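Local structure of polysaccharide deacetylase (Bacillus anthracis, 2J13) at residues T85-G90 against K236-L241. The protein is a family 4 carbohydrate esterase that probably removes acetyl groups from amino sugars of bacterial cell-wall peptidoglycan with the help of a bound metal ion. Residues are numbered along the deposited sequence; the frame is centred on the assembly and turned at random.
Sequences TFFVTG and KSLDDL
Thr85, in strand 84-88, faces Leu238 at the start of helix 238-243 with CA atoms 7.2 Å apart, and no direct hydrogen bond joins the two backbones. Leu238 CD1 does most of the touching: it lies 3.4 Å from Thr85 OG1, where the two side chains cross at about a right angle, and meets the Phe87 ring obliquely at CZ, 4.0 Å away. With Thr85 OG1 beside the backbone N (chi1 -67°) and turned to the helix, the CG2 methyl falls anti to that nitrogen and lies over one face of the Phe87 ring, 3.6 Å above its plane and offset toward the rim. A water links the segments, 2.6 Å from Thr85 OG1 and accepting from Leu238 N at 2.9 Å. Ser237 is the N-cap and forms a capping box with Asp240: Asp240 N donates to Ser237 OG, while Ser237 N gives a nearly straight bond (174°) to Asp240 OD2, 2.8 Å long and 27° out of the carboxylate plane. On the strand side, backbone bonds to Leu59 and Phe61 hold Thr85 in the parallel sheet of this NodB-type, barrel-like fold, while Phe87 reaches His113, a ligand of a bound zinc ion. Lys236 forms a salt bridge with Asp56, which also binds zinc. The contact thus joins a sheet strand to the last helix by mixed chemistry: Leu238 supplies apolar packing, while the water gives both the buried threonine hydroxyl and a first-turn amide a polar partner, bridging strand and helix without direct backbone pairing.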
loop_
_atom_site.group_PDB
_atom_site.type_symbol
_atom_site.label_atom_id
_atom_site.label_comp_id
_atom_site.label_asym_id
_atom_site.label_seq_id
_atom_site.Cartn_x
_atom_site.Cartn_y
_atom_site.Cartn_z
ATOM N N THR A 85 -5.359 -3.646 0.998
ATOM C CA THR A 85 -3.956 -4.028 1.074
ATOM C C THR A 85 -3.348 -3.315 2.294
ATOM O O THR A 85 -3.527 -2.101 2.456
ATOM C CB THR A 85 -3.129 -3.709 -0.202
ATOM O OG1 THR A 85 -3.577 -4.525 -1.291
ATOM C CG2 THR A 85 -1.619 -3.961 0.025
ATOM N N PHE A 86 -2.627 -4.080 3.116
ATOM C CA PHE A 86 -1.876 -3.605 4.270
ATOM C C PHE A 86 -0.396 -3.731 3.910
ATOM O O PHE A 86 0.112 -4.850 3.745
ATOM C CB PHE A 86 -2.175 -4.461 5.504
ATOM C CG PHE A 86 -3.604 -4.342 5.985
ATOM C CD1 PHE A 86 -4.591 -5.117 5.425
ATOM C CD2 PHE A 86 -3.937 -3.424 6.957
ATOM C CE1 PHE A 86 -5.912 -4.983 5.836
ATOM C CE2 PHE A 86 -5.272 -3.304 7.405
ATOM C CZ PHE A 86 -6.238 -4.113 6.834
ATOM N N PHE A 87 0.270 -2.580 3.793
ATOM C CA PHE A 87 1.700 -2.520 3.498
ATOM C C PHE A 87 2.442 -2.566 4.804
ATOM O O PHE A 87 2.404 -1.616 5.559
ATOM C CB PHE A 87 2.046 -1.220 2.722
ATOM C CG PHE A 87 1.533 -1.220 1.338
ATOM C CD1 PHE A 87 2.248 -1.804 0.313
ATOM C CD2 PHE A 87 0.322 -0.572 1.024
ATOM C CE1 PHE A 87 1.737 -1.825 -0.998
ATOM C CE2 PHE A 87 -0.182 -0.629 -0.269
ATOM C CZ PHE A 87 0.548 -1.237 -1.291
ATOM N N VAL A 88 3.095 -3.692 5.079
ATOM C CA VAL A 88 3.720 -3.972 6.391
ATOM C C VAL A 88 5.247 -3.833 6.389
ATOM O O VAL A 88 5.905 -4.118 5.389
ATOM C CB VAL A 88 3.336 -5.405 6.918
ATOM C CG1 VAL A 88 1.793 -5.523 7.000
ATOM C CG2 VAL A 88 3.946 -6.475 6.028
ATOM N N THR A 89 5.797 -3.397 7.517
ATOM C CA THR A 89 7.247 -3.407 7.705
ATOM C C THR A 89 7.709 -4.669 8.464
ATOM O O THR A 89 6.909 -5.418 9.001
ATOM C CB THR A 89 7.707 -2.196 8.501
ATOM O OG1 THR A 89 7.203 -2.256 9.848
ATOM C CG2 THR A 89 7.286 -0.865 7.814
ATOM N N GLY A 90 9.013 -4.865 8.555
ATOM C CA GLY A 90 9.573 -5.973 9.355
ATOM C C GLY A 90 9.284 -5.880 10.843
ATOM O O GLY A 90 8.994 -6.907 11.484
ATOM N N LYS A 236 -12.499 -2.471 -4.385
ATOM C CA LYS A 236 -11.813 -3.539 -5.072
ATOM C C LYS A 236 -10.386 -3.719 -4.533
ATOM O O LYS A 236 -9.907 -2.912 -3.728
ATOM C CB LYS A 236 -11.786 -3.229 -6.569
ATOM C CG LYS A 236 -13.159 -2.985 -7.216
ATOM C CD LYS A 236 -13.898 -4.288 -7.394
ATOM C CE LYS A 236 -14.640 -4.351 -8.693
ATOM N NZ LYS A 236 -13.708 -4.385 -9.858
ATOM N N SER A 237 -9.731 -4.785 -4.972
ATOM C CA SER A 237 -8.354 -5.084 -4.559
ATOM C C SER A 237 -7.342 -4.592 -5.569
ATOM O O SER A 237 -7.677 -4.297 -6.710
ATOM C CB SER A 237 -8.159 -6.584 -4.414
ATOM O OG SER A 237 -7.978 -7.151 -5.700
ATOM N N LEU A 238 -6.077 -4.534 -5.159
ATOM C CA LEU A 238 -5.006 -4.124 -6.071
ATOM C C LEU A 238 -4.817 -5.147 -7.203
ATOM O O LEU A 238 -4.438 -4.771 -8.287
ATOM C CB LEU A 238 -3.700 -3.881 -5.336
ATOM C CG LEU A 238 -3.718 -2.691 -4.376
ATOM C CD1 LEU A 238 -2.335 -2.510 -3.772
ATOM C CD2 LEU A 238 -4.149 -1.388 -5.086
ATOM N N ASP A 239 -5.100 -6.414 -6.935
ATOM C CA ASP A 239 -5.186 -7.434 -8.017
ATOM C C ASP A 239 -6.251 -7.034 -9.066
ATOM O O ASP A 239 -6.049 -7.188 -10.292
ATOM C CB ASP A 239 -5.497 -8.812 -7.421
ATOM C CG ASP A 239 -4.341 -9.422 -6.587
ATOM O OD1 ASP A 239 -3.203 -8.906 -6.528
ATOM O OD2 ASP A 239 -4.595 -10.479 -5.963
ATOM N N ASP A 240 -7.400 -6.547 -8.606
ATOM C CA ASP A 240 -8.471 -6.096 -9.511
ATOM C C ASP A 240 -8.005 -4.902 -10.338
ATOM O O ASP A 240 -8.304 -4.792 -11.547
ATOM C CB ASP A 240 -9.728 -5.684 -8.722
ATOM C CG ASP A 240 -10.370 -6.826 -7.966
ATOM O OD1 ASP A 240 -10.425 -7.946 -8.531
ATOM O OD2 ASP A 240 -10.871 -6.613 -6.815
ATOM N N LEU A 241 -7.245 -4.009 -9.704
ATOM C CA LEU A 241 -6.734 -2.827 -10.360
ATOM C C LEU A 241 -5.906 -3.248 -11.568
ATOM O O LEU A 241 -6.125 -2.757 -12.674
ATOM C CB LEU A 241 -5.862 -1.985 -9.415
ATOM C CG LEU A 241 -5.474 -0.620 -9.998
ATOM C CD1 LEU A 241 -5.293 0.462 -8.922
ATOM C CD2 LEU A 241 -4.213 -0.743 -10.870
HETATM O O HOH W 1 -6.033 -4.595 -2.239
#